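Local coordinates for ankyrin repeat domain protein (Legionella pneumophila subsp. pneumophila, PDB 6MCA) that is a Legionella effector (AnkH) that interacts with the host LARP7 component of the 7SK snRNP complex and probably pairs ankyrin repeats with a cysteine protease-like region, at residues L268-V271 with W276-K279; H309-K314 with R319-M324; V355-Y360 with S378-W383. One frame throughout, in Å; residues are numbered along the deposited sequence.

Contact 1: L268-V271 with W276-K279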
loop_
_atom_site.group_PDB
_atom_site.type_symbol
_atom_site.label_atom_id
_atom_site.label_comp_id
_atom_site.label_asym_id
_atom_site.label_seq_id
_atom_site.Cartn_x
_atom_site.Cartn_y
_atom_site.Cartn_z
ATOM N N LEU A 268 9.420 2.553 9.228
ATOM C CA LEU A 268 9.011 3.231 10.449
ATOM C C LEU A 268 8.475 4.605 10.077
ATOM O O LEU A 268 8.766 5.135 9.002
ATOM C CB LEU A 268 10.167 3.339 11.452
ATOM C CG LEU A 268 11.413 4.158 11.118
ATOM C CD1 LEU A 268 12.096 4.588 12.405
ATOM C CD2 LEU A 268 12.373 3.361 10.256
ATOM N N CYS A 269 7.649 5.174 10.947
ATOM C CA CYS A 269 6.915 6.376 10.579
ATOM C C CYS A 269 7.236 7.521 11.525
ATOM O O CYS A 269 7.436 7.316 12.723
ATOM C CB CYS A 269 5.410 6.109 10.557
ATOM S SG CYS A 269 4.892 5.060 9.177
ATOM N N PHE A 270 7.296 8.730 10.978
ATOM C CA PHE A 270 7.477 9.932 11.770
ATOM C C PHE A 270 6.357 10.906 11.449
ATOM O O PHE A 270 5.900 10.987 10.305
ATOM C CB PHE A 270 8.839 10.575 11.502
ATOM C CG PHE A 270 10.004 9.706 11.881
ATOM C CD1 PHE A 270 10.481 8.742 11.009
ATOM C CD2 PHE A 270 10.616 9.848 13.115
ATOM C CE1 PHE A 270 11.554 7.944 11.355
ATOM C CE2 PHE A 270 11.690 9.052 13.468
ATOM C CZ PHE A 270 12.158 8.099 12.587
ATOM N N VAL A 271 5.904 11.628 12.465
ATOM C CA VAL A 271 4.836 12.607 12.309
ATOM C C VAL A 271 5.306 13.930 12.893
ATOM O O VAL A 271 5.736 13.986 14.047
ATOM C CB VAL A 271 3.527 12.155 12.986
ATOM C CG1 VAL A 271 2.449 13.206 12.791
ATOM C CG2 VAL A 271 3.072 10.815 12.432
ATOM N N TRP A 276 5.706 19.579 17.532
ATOM C CA TRP A 276 5.716 18.213 18.033
ATOM C C TRP A 276 6.220 17.252 16.966
ATOM O O TRP A 276 5.935 17.419 15.776
ATOM C CB TRP A 276 4.321 17.792 18.497
ATOM C CG TRP A 276 3.743 18.719 19.513
ATOM C CD1 TRP A 276 2.726 19.609 19.327
ATOM C CD2 TRP A 276 4.158 18.861 20.876
ATOM N NE1 TRP A 276 2.478 20.292 20.494
ATOM C CE2 TRP A 276 3.345 19.852 21.459
ATOM C CE3 TRP A 276 5.137 18.245 21.660
ATOM C CZ2 TRP A 276 3.478 20.240 22.790
ATOM C CZ3 TRP A 276 5.269 18.630 22.981
ATOM C CH2 TRP A 276 4.444 19.618 23.533
ATOM N N TRP A 277 6.960 16.237 17.408
ATOM C CA TRP A 277 7.537 15.216 16.546
ATOM C C TRP A 277 7.231 13.860 17.160
ATOM O O TRP A 277 7.164 13.732 18.381
ATOM C CB TRP A 277 9.050 15.432 16.401
ATOM C CG TRP A 277 9.783 14.410 15.585
ATOM C CD1 TRP A 277 10.302 13.227 16.027
ATOM C CD2 TRP A 277 10.111 14.497 14.193
ATOM N NE1 TRP A 277 10.922 12.566 14.991
ATOM C CE2 TRP A 277 10.819 13.325 13.856
ATOM C CE3 TRP A 277 9.868 15.449 13.196
ATOM C CZ2 TRP A 277 11.286 13.081 12.564
ATOM C CZ3 TRP A 277 10.333 15.203 11.915
ATOM C CH2 TRP A 277 11.033 14.029 11.611
ATOM N N ALA A 278 7.013 12.852 16.325
ATOM C CA ALA A 278 6.622 11.545 16.832
ATOM C C ALA A 278 7.293 10.454 16.019
ATOM O O ALA A 278 7.285 10.503 14.786
ATOM C CB ALA A 278 5.103 11.360 16.792
ATOM N N LYS A 279 7.857 9.475 16.719
ATOM C CA LYS A 279 8.435 8.288 16.108
ATOM C C LYS A 279 7.559 7.083 16.426
ATOM O O LYS A 279 7.183 6.866 17.587
ATOM C CB LYS A 279 9.866 8.049 16.593
ATOM C CG LYS A 279 10.512 6.813 15.984
ATOM C CD LYS A 279 12.009 6.776 16.232
ATOM C CE LYS A 279 12.318 6.670 17.712
ATOM N NZ LYS A 279 13.772 6.458 17.958
#

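Contact 2: H309-K314 with R319-M324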
loop_
_atom_site.group_PDB
_atom_site.type_symbol
_atom_site.label_atom_id
_atom_site.label_comp_id
_atom_site.label_asym_id
_atom_site.label_seq_id
_atom_site.Cartn_x
_atom_site.Cartn_y
_atom_site.Cartn_z
ATOM N N HIS A 309 15.714 16.363 2.607
ATOM C CA HIS A 309 16.440 15.646 1.565
ATOM C C HIS A 309 17.263 14.507 2.157
ATOM O O HIS A 309 17.214 13.375 1.664
ATOM C CB HIS A 309 17.329 16.606 0.776
ATOM C CG HIS A 309 17.860 16.022 -0.495
ATOM N ND1 HIS A 309 19.069 15.363 -0.564
ATOM C CD2 HIS A 309 17.340 15.983 -1.744
ATOM C CE1 HIS A 309 19.274 14.950 -1.802
ATOM N NE2 HIS A 309 18.240 15.314 -2.538
ATOM N N ASP A 310 18.017 14.784 3.225
ATOM C CA ASP A 310 18.738 13.716 3.911
ATOM C C ASP A 310 17.787 12.639 4.417
ATOM O O ASP A 310 18.139 11.453 4.431
ATOM C CB ASP A 310 19.548 14.288 5.076
ATOM C CG ASP A 310 20.618 15.262 4.625
ATOM O OD1 ASP A 310 20.740 15.496 3.404
ATOM O OD2 ASP A 310 21.339 15.797 5.493
ATOM N N PHE A 311 16.576 13.031 4.818
ATOM C CA PHE A 311 15.629 12.112 5.434
ATOM C C PHE A 311 14.995 11.174 4.414
ATOM O O PHE A 311 14.888 9.968 4.662
ATOM C CB PHE A 311 14.548 12.917 6.159
ATOM C CG PHE A 311 13.799 12.141 7.202
ATOM C CD1 PHE A 311 12.808 11.242 6.844
ATOM C CD2 PHE A 311 14.078 12.322 8.545
ATOM C CE1 PHE A 311 12.117 10.534 7.806
ATOM C CE2 PHE A 311 13.391 11.617 9.511
ATOM C CZ PHE A 311 12.409 10.723 9.141
ATOM N N LEU A 312 14.565 11.704 3.270
ATOM C CA LEU A 312 13.767 10.938 2.320
ATOM C C LEU A 312 14.508 10.533 1.056
ATOM O O LEU A 312 14.143 9.528 0.444
ATOM C CB LEU A 312 12.521 11.734 1.910
ATOM C CG LEU A 312 11.384 11.868 2.921
ATOM C CD1 LEU A 312 10.261 12.699 2.321
ATOM C CD2 LEU A 312 10.875 10.503 3.355
ATOM N N TYR A 313 15.529 11.284 0.641
ATOM C CA TYR A 313 16.119 11.117 -0.681
ATOM C C TYR A 313 17.597 10.747 -0.637
ATOM O O TYR A 313 18.247 10.714 -1.689
ATOM C CB TYR A 313 15.901 12.394 -1.496
ATOM C CG TYR A 313 14.448 12.813 -1.517
ATOM C CD1 TYR A 313 13.472 11.964 -2.025
ATOM C CD2 TYR A 313 14.047 14.040 -1.005
ATOM C CE1 TYR A 313 12.140 12.332 -2.039
ATOM C CE2 TYR A 313 12.715 14.416 -1.015
ATOM C CZ TYR A 313 11.767 13.557 -1.534
ATOM O OH TYR A 313 10.441 13.922 -1.548
ATOM N N LYS A 314 18.144 10.468 0.542
ATOM C CA LYS A 314 19.471 9.890 0.680
ATOM C C LYS A 314 19.378 8.607 1.492
ATOM O O LYS A 314 18.470 8.436 2.311
ATOM C CB LYS A 314 20.453 10.856 1.357
ATOM C CG LYS A 314 20.684 12.164 0.616
ATOM C CD LYS A 314 21.962 12.835 1.105
ATOM C CE LYS A 314 22.179 14.188 0.447
ATOM N NZ LYS A 314 21.448 15.269 1.164
ATOM N N ARG A 319 21.381 4.539 12.661
ATOM C CA ARG A 319 21.948 5.556 13.541
ATOM C C ARG A 319 21.404 6.940 13.215
ATOM O O ARG A 319 21.230 7.768 14.117
ATOM C CB ARG A 319 23.475 5.537 13.438
ATOM C CG ARG A 319 24.177 6.679 14.154
ATOM C CD ARG A 319 24.554 6.295 15.573
ATOM N NE ARG A 319 25.299 7.361 16.238
ATOM C CZ ARG A 319 26.624 7.389 16.344
ATOM N NH1 ARG A 319 27.353 6.407 15.833
ATOM N NH2 ARG A 319 27.219 8.399 16.964
ATOM N N TYR A 320 21.117 7.205 11.939
ATOM C CA TYR A 320 20.562 8.499 11.558
ATOM C C TYR A 320 19.156 8.680 12.114
ATOM O O TYR A 320 18.840 9.718 12.709
ATOM C CB TYR A 320 20.561 8.642 10.035
ATOM C CG TYR A 320 19.810 9.859 9.538
ATOM C CD1 TYR A 320 20.427 11.100 9.474
ATOM C CD2 TYR A 320 18.483 9.766 9.131
ATOM C CE1 TYR A 320 19.747 12.215 9.023
ATOM C CE2 TYR A 320 17.794 10.877 8.679
ATOM C CZ TYR A 320 18.432 12.098 8.626
ATOM O OH TYR A 320 17.753 13.207 8.176
ATOM N N TYR A 321 18.296 7.676 11.934
ATOM C CA TYR A 321 16.899 7.804 12.322
ATOM C C TYR A 321 16.672 7.626 13.816
ATOM O O TYR A 321 15.632 8.059 14.322
ATOM C CB TYR A 321 16.042 6.794 11.553
ATOM C CG TYR A 321 15.983 7.062 10.069
ATOM C CD1 TYR A 321 15.359 8.202 9.576
ATOM C CD2 TYR A 321 16.552 6.180 9.161
ATOM C CE1 TYR A 321 15.307 8.457 8.218
ATOM C CE2 TYR A 321 16.502 6.425 7.801
ATOM C CZ TYR A 321 15.878 7.563 7.336
ATOM O OH TYR A 321 15.827 7.812 5.984
ATOM N N HIS A 322 17.606 7.007 14.535
ATOM C CA HIS A 322 17.409 6.747 15.953
ATOM C C HIS A 322 18.285 7.598 16.863
ATOM O O HIS A 322 18.215 7.436 18.085
ATOM C CB HIS A 322 17.640 5.261 16.252
ATOM C CG HIS A 322 16.543 4.373 15.752
ATOM N ND1 HIS A 322 15.334 4.250 16.401
ATOM C CD2 HIS A 322 16.470 3.573 14.663
ATOM C CE1 HIS A 322 14.563 3.408 15.735
ATOM N NE2 HIS A 322 15.228 2.984 14.676
ATOM N N GLN A 323 19.090 8.509 16.315
ATOM C CA GLN A 323 19.948 9.325 17.166
ATOM C C GLN A 323 20.294 10.670 16.537
ATOM O O GLN A 323 20.166 11.711 17.191
ATOM C CB GLN A 323 21.232 8.565 17.505
ATOM C CG GLN A 323 22.136 9.294 18.484
ATOM C CD GLN A 323 23.188 10.137 17.793
ATOM O OE1 GLN A 323 23.923 9.651 16.932
ATOM N NE2 GLN A 323 23.267 11.409 18.167
ATOM N N MET A 324 20.744 10.659 15.279
ATOM C CA MET A 324 21.209 11.893 14.648
ATOM C C MET A 324 20.102 12.938 14.574
ATOM O O MET A 324 20.340 14.124 14.837
ATOM C CB MET A 324 21.756 11.597 13.251
ATOM C CG MET A 324 23.062 10.818 13.242
ATOM S SD MET A 324 23.726 10.593 11.579
ATOM C CE MET A 324 23.784 12.289 11.005
#

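Contact 3: V355-Y360 with S378-W383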
loop_
_atom_site.group_PDB
_atom_site.type_symbol
_atom_site.label_atom_id
_atom_site.label_comp_id
_atom_site.label_asym_id
_atom_site.label_seq_id
_atom_site.Cartn_x
_atom_site.Cartn_y
_atom_site.Cartn_z
ATOM N N VAL A 355 -0.115 5.649 12.520
ATOM C CA VAL A 355 0.006 7.085 12.288
ATOM C C VAL A 355 -1.292 7.806 12.630
ATOM O O VAL A 355 -1.270 8.944 13.116
ATOM C CB VAL A 355 0.438 7.348 10.830
ATOM C CG1 VAL A 355 0.236 8.808 10.454
ATOM C CG2 VAL A 355 1.888 6.941 10.625
ATOM N N VAL A 356 -2.433 7.157 12.412
ATOM C CA VAL A 356 -3.739 7.790 12.599
ATOM C C VAL A 356 -3.947 8.171 14.064
ATOM O O VAL A 356 -4.159 9.362 14.351
ATOM C CB VAL A 356 -4.872 6.891 12.071
ATOM C CG1 VAL A 356 -6.228 7.472 12.437
ATOM C CG2 VAL A 356 -4.748 6.706 10.564
ATOM N N PRO A 357 -3.889 7.239 15.030
ATOM C CA PRO A 357 -4.079 7.661 16.427
ATOM C C PRO A 357 -2.991 8.594 16.923
ATOM O O PRO A 357 -3.278 9.498 17.718
ATOM C CB PRO A 357 -4.084 6.335 17.203
ATOM C CG PRO A 357 -3.329 5.399 16.350
ATOM C CD PRO A 357 -3.648 5.785 14.940
ATOM N N VAL A 358 -1.752 8.416 16.463
ATOM C CA VAL A 358 -0.664 9.284 16.903
ATOM C C VAL A 358 -0.889 10.712 16.418
ATOM O O VAL A 358 -0.764 11.672 17.188
ATOM C CB VAL A 358 0.689 8.730 16.425
ATOM C CG1 VAL A 358 1.808 9.703 16.752
ATOM C CG2 VAL A 358 0.954 7.381 17.063
ATOM N N ALA A 359 -1.221 10.875 15.133
ATOM C CA ALA A 359 -1.473 12.210 14.600
ATOM C C ALA A 359 -2.700 12.839 15.251
ATOM O O ALA A 359 -2.719 14.048 15.520
ATOM C CB ALA A 359 -1.636 12.151 13.082
ATOM N N TYR A 360 -3.728 12.032 15.526
ATOM C CA TYR A 360 -4.888 12.538 16.255
ATOM C C TYR A 360 -4.483 13.080 17.622
ATOM O O TYR A 360 -4.825 14.215 17.985
ATOM C CB TYR A 360 -5.935 11.432 16.398
ATOM C CG TYR A 360 -7.295 11.938 16.819
ATOM C CD1 TYR A 360 -7.561 12.242 18.149
ATOM C CD2 TYR A 360 -8.310 12.116 15.890
ATOM C CE1 TYR A 360 -8.796 12.710 18.540
ATOM C CE2 TYR A 360 -9.551 12.583 16.273
ATOM C CZ TYR A 360 -9.787 12.877 17.599
ATOM O OH TYR A 360 -11.017 13.345 17.990
ATOM N N SER A 378 -9.158 4.329 20.967
ATOM C CA SER A 378 -10.496 3.806 20.706
ATOM C C SER A 378 -10.890 4.015 19.248
ATOM O O SER A 378 -11.442 3.110 18.606
ATOM C CB SER A 378 -11.508 4.467 21.642
ATOM O OG SER A 378 -12.787 3.870 21.514
ATOM N N LEU A 379 -10.603 5.203 18.708
ATOM C CA LEU A 379 -10.877 5.484 17.304
ATOM C C LEU A 379 -10.079 4.563 16.393
ATOM O O LEU A 379 -10.592 4.083 15.377
ATOM C CB LEU A 379 -10.554 6.947 17.002
ATOM C CG LEU A 379 -11.049 7.545 15.687
ATOM C CD1 LEU A 379 -12.559 7.711 15.709
ATOM C CD2 LEU A 379 -10.361 8.875 15.424
ATOM N N TYR A 380 -8.815 4.310 16.743
ATOM C CA TYR A 380 -7.979 3.418 15.947
ATOM C C TYR A 380 -8.565 2.012 15.900
ATOM O O TYR A 380 -8.659 1.398 14.830
ATOM C CB TYR A 380 -6.559 3.408 16.519
ATOM C CG TYR A 380 -5.647 2.339 15.965
ATOM C CD1 TYR A 380 -5.132 2.435 14.680
ATOM C CD2 TYR A 380 -5.282 1.244 16.737
ATOM C CE1 TYR A 380 -4.289 1.461 14.174
ATOM C CE2 TYR A 380 -4.441 0.267 16.240
ATOM C CZ TYR A 380 -3.947 0.380 14.959
ATOM O OH TYR A 380 -3.109 -0.591 14.461
ATOM N N ASP A 381 -8.982 1.492 17.059
ATOM C CA ASP A 381 -9.575 0.157 17.103
ATOM C C ASP A 381 -10.868 0.100 16.296
ATOM O O ASP A 381 -11.100 -0.848 15.531
ATOM C CB ASP A 381 -9.831 -0.256 18.553
ATOM C CG ASP A 381 -8.551 -0.558 19.307
ATOM O OD1 ASP A 381 -7.562 -0.971 18.664
ATOM O OD2 ASP A 381 -8.537 -0.386 20.544
ATOM N N GLU A 382 -11.731 1.108 16.465
ATOM C CA GLU A 382 -12.987 1.138 15.721
ATOM C C GLU A 382 -12.735 1.170 14.218
ATOM O O GLU A 382 -13.375 0.432 13.457
ATOM C CB GLU A 382 -13.823 2.342 16.156
ATOM C CG GLU A 382 -15.281 2.273 15.736
ATOM C CD GLU A 382 -16.211 2.918 16.746
ATOM O OE1 GLU A 382 -15.712 3.498 17.733
ATOM O OE2 GLU A 382 -17.443 2.844 16.552
ATOM N N TRP A 383 -11.790 2.005 13.775
ATOM C CA TRP A 383 -11.471 2.101 12.356
ATOM C C TRP A 383 -10.932 0.782 11.816
ATOM O O TRP A 383 -11.330 0.340 10.731
ATOM C CB TRP A 383 -10.463 3.231 12.132
ATOM C CG TRP A 383 -9.806 3.235 10.783
ATOM C CD1 TRP A 383 -10.426 3.230 9.566
ATOM C CD2 TRP A 383 -8.397 3.258 10.513
ATOM N NE1 TRP A 383 -9.492 3.244 8.558
ATOM C CE2 TRP A 383 -8.240 3.262 9.112
ATOM C CE3 TRP A 383 -7.256 3.273 11.320
ATOM C CZ2 TRP A 383 -6.986 3.280 8.502
ATOM C CZ3 TRP A 383 -6.012 3.292 10.713
ATOM C CH2 TRP A 383 -5.888 3.295 9.318
#

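Contact 1: L268-V271 with W276-K279
Strands 268-271 and 276-279 run antiparallel, their axes 4.7 Å apart and their directions at 170°, with Phe270 facing Lys279 in a non-hydrogen-bonded pair and Val271 facing Ala278 in a hydrogen-bonded one. They are the arms of a beta hairpin in the five-stranded antiparallel sheet of what is probably the cysteine protease-like part of AnkH. At the second pair, Val271 N donates to Ala278 O at 2.9 Å, while the return bond from Ala278 N to Val271 O is weak because its angle is only 126°. CA-H...O contacts run beside these bonds, from Phe270 CA to Ala278 O and from Trp277 CA to Val271 O.

The two faces of the hairpin differ in character. Val271 and Ala278 share one face; both are small and apolar, their CB atoms 4.2 Å apart, and helix 355-364 touches both through Met362. The opposite face carries Phe270, Trp277 and the chain of Lys279. Trp277 has CG anti to its backbone N (chi1 177°), and its indole swings toward Phe270, so that Phe270 CD2 comes 3.3 Å from Trp277 CZ2. Their planes meet obliquely, at 41°. Indole atom NE1 lies at the edge of the phenyl ring, near its plane. Broad rings suit this face, because helix 318-329 packs over it, with Ile325 touching both.

Lys279 runs alongside Phe270, pointing the same way, and its aliphatic part supplies the apolar contact that a buried phenyl ring needs. Its ammonium group travels on to a salt bridge with Glu289 and a hydrogen bond with His322. Beneath that polar end, Lys279 CG rests 3.6 Å from Phe270 CE2.

Contact 2: H309-K314 with R319-M324
Two consecutive helices, 305-312 and 318-329, joined by a short loop, pack beside the sheet, and Phe311 meets Tyr321 and Tyr320 where the two helices adjoin. Tyr321 presents its edge to the face of Phe311: CE1 stands 3.7 Å above the phenyl plane, over the ring centre, and the two planes are at 77°. The same tyrosine reaches past the ring to the backbone, where its OH donates to Phe311 O at 2.7 Å. That carbonyl lies at the C-terminal end of helix 305-312, and the phenol supplies a donor to it while its ring stays in apolar surroundings. One residue is thus gripped at both ring and carbonyl.

Tyr320 crosses Phe311 at about a right angle, bringing its CE2 4.0 Å from Phe311 CD2. Its CG is anti to the backbone N (chi1 171°), which swings the ring toward helix 305-312, and its hydroxyl packs against Asp310 CB at 3.7 Å. Phe311 suits the buried position, since its ring also touches Leu259 and Ala261 of strand 256-263. The whole is a T-shaped Phe-Tyr pair, joined by a tyrosine-to-carbonyl bond, between consecutive helices packed on a beta sheet.

Contact 3: V355-Y360 with S378-W383
Val356 lays its CG2 methyl against the outer end of the Trp383 indole, 3.6 Å from CZ3 and 3.8 Å from CH2. Its other branch, CG1, is anti to the backbone N (chi1 172°), and this leaves CG2 as the methyl that meets the ring. A branched, compact residue suits the spot, filling the space beside a large indole without holding the helices apart.

Pro357 is the neighbour of Tyr380 at the closest backbone approach, with CA atoms 5.8 Å apart. The pyrrolidine ring lies obliquely to the phenol: its CD is 3.7 Å from Tyr380 CD1, and its CG is 3.8 Å from Tyr380 CB. Proline fits here because position 357 falls in the first turn of helix 355-364, where its missing N-H costs no helical bond, and its compact, rigid ring lets the two backbones come near. Farther along, Leu379 crosses the Tyr360 side chain at about a right angle, one methyl, CD2, lying 3.9 Å from ring atom CD2 of Tyr360.

All three pairings are apolar. Trp383 NE1 bonds to Ser198 and Tyr380 OH to Arg282, so these two rings can give their carbon surfaces to the interface while their heteroatoms stay satisfied. Tyr380 OH also bonds to a glycerol, probably left from crystallisation.

The two helical segments run roughly antiparallel, at 152° with axes 9.1 Å apart. Helix 355-364 is sandwiched here: Val355 and Val358 pack on strand 276-280, while Val356, Pro357 and Tyr360 face the long helix 373-399. Helix 188-202 adds Leu199 beside Val356 and Trp383, and helix 215-233 closes on Leu379 through Ile218.

All three contacts are largely buried, but contact 2 is edged by partly exposed and exposed residues. Contact 1 is the shared centre: its Phe270 face touches contact 2, where Phe270 CD1 comes 3.3 Å from Phe311 CZ, and the face bearing Val271 and Ala278 touches contact 3, where Ala278 CB lies 3.7 Å from Val358 CG1. Helix 355-364 of contact 3 and the helices of contact 2 thus lie on opposite faces of the sheet. The chemistry follows the place: backbone hydrogen bonds join the strands of contact 1, a tyrosine-to-carbonyl bond and a T-shaped ring pair join the helices of contact 2, and contact 3 is wholly apolar between its segments.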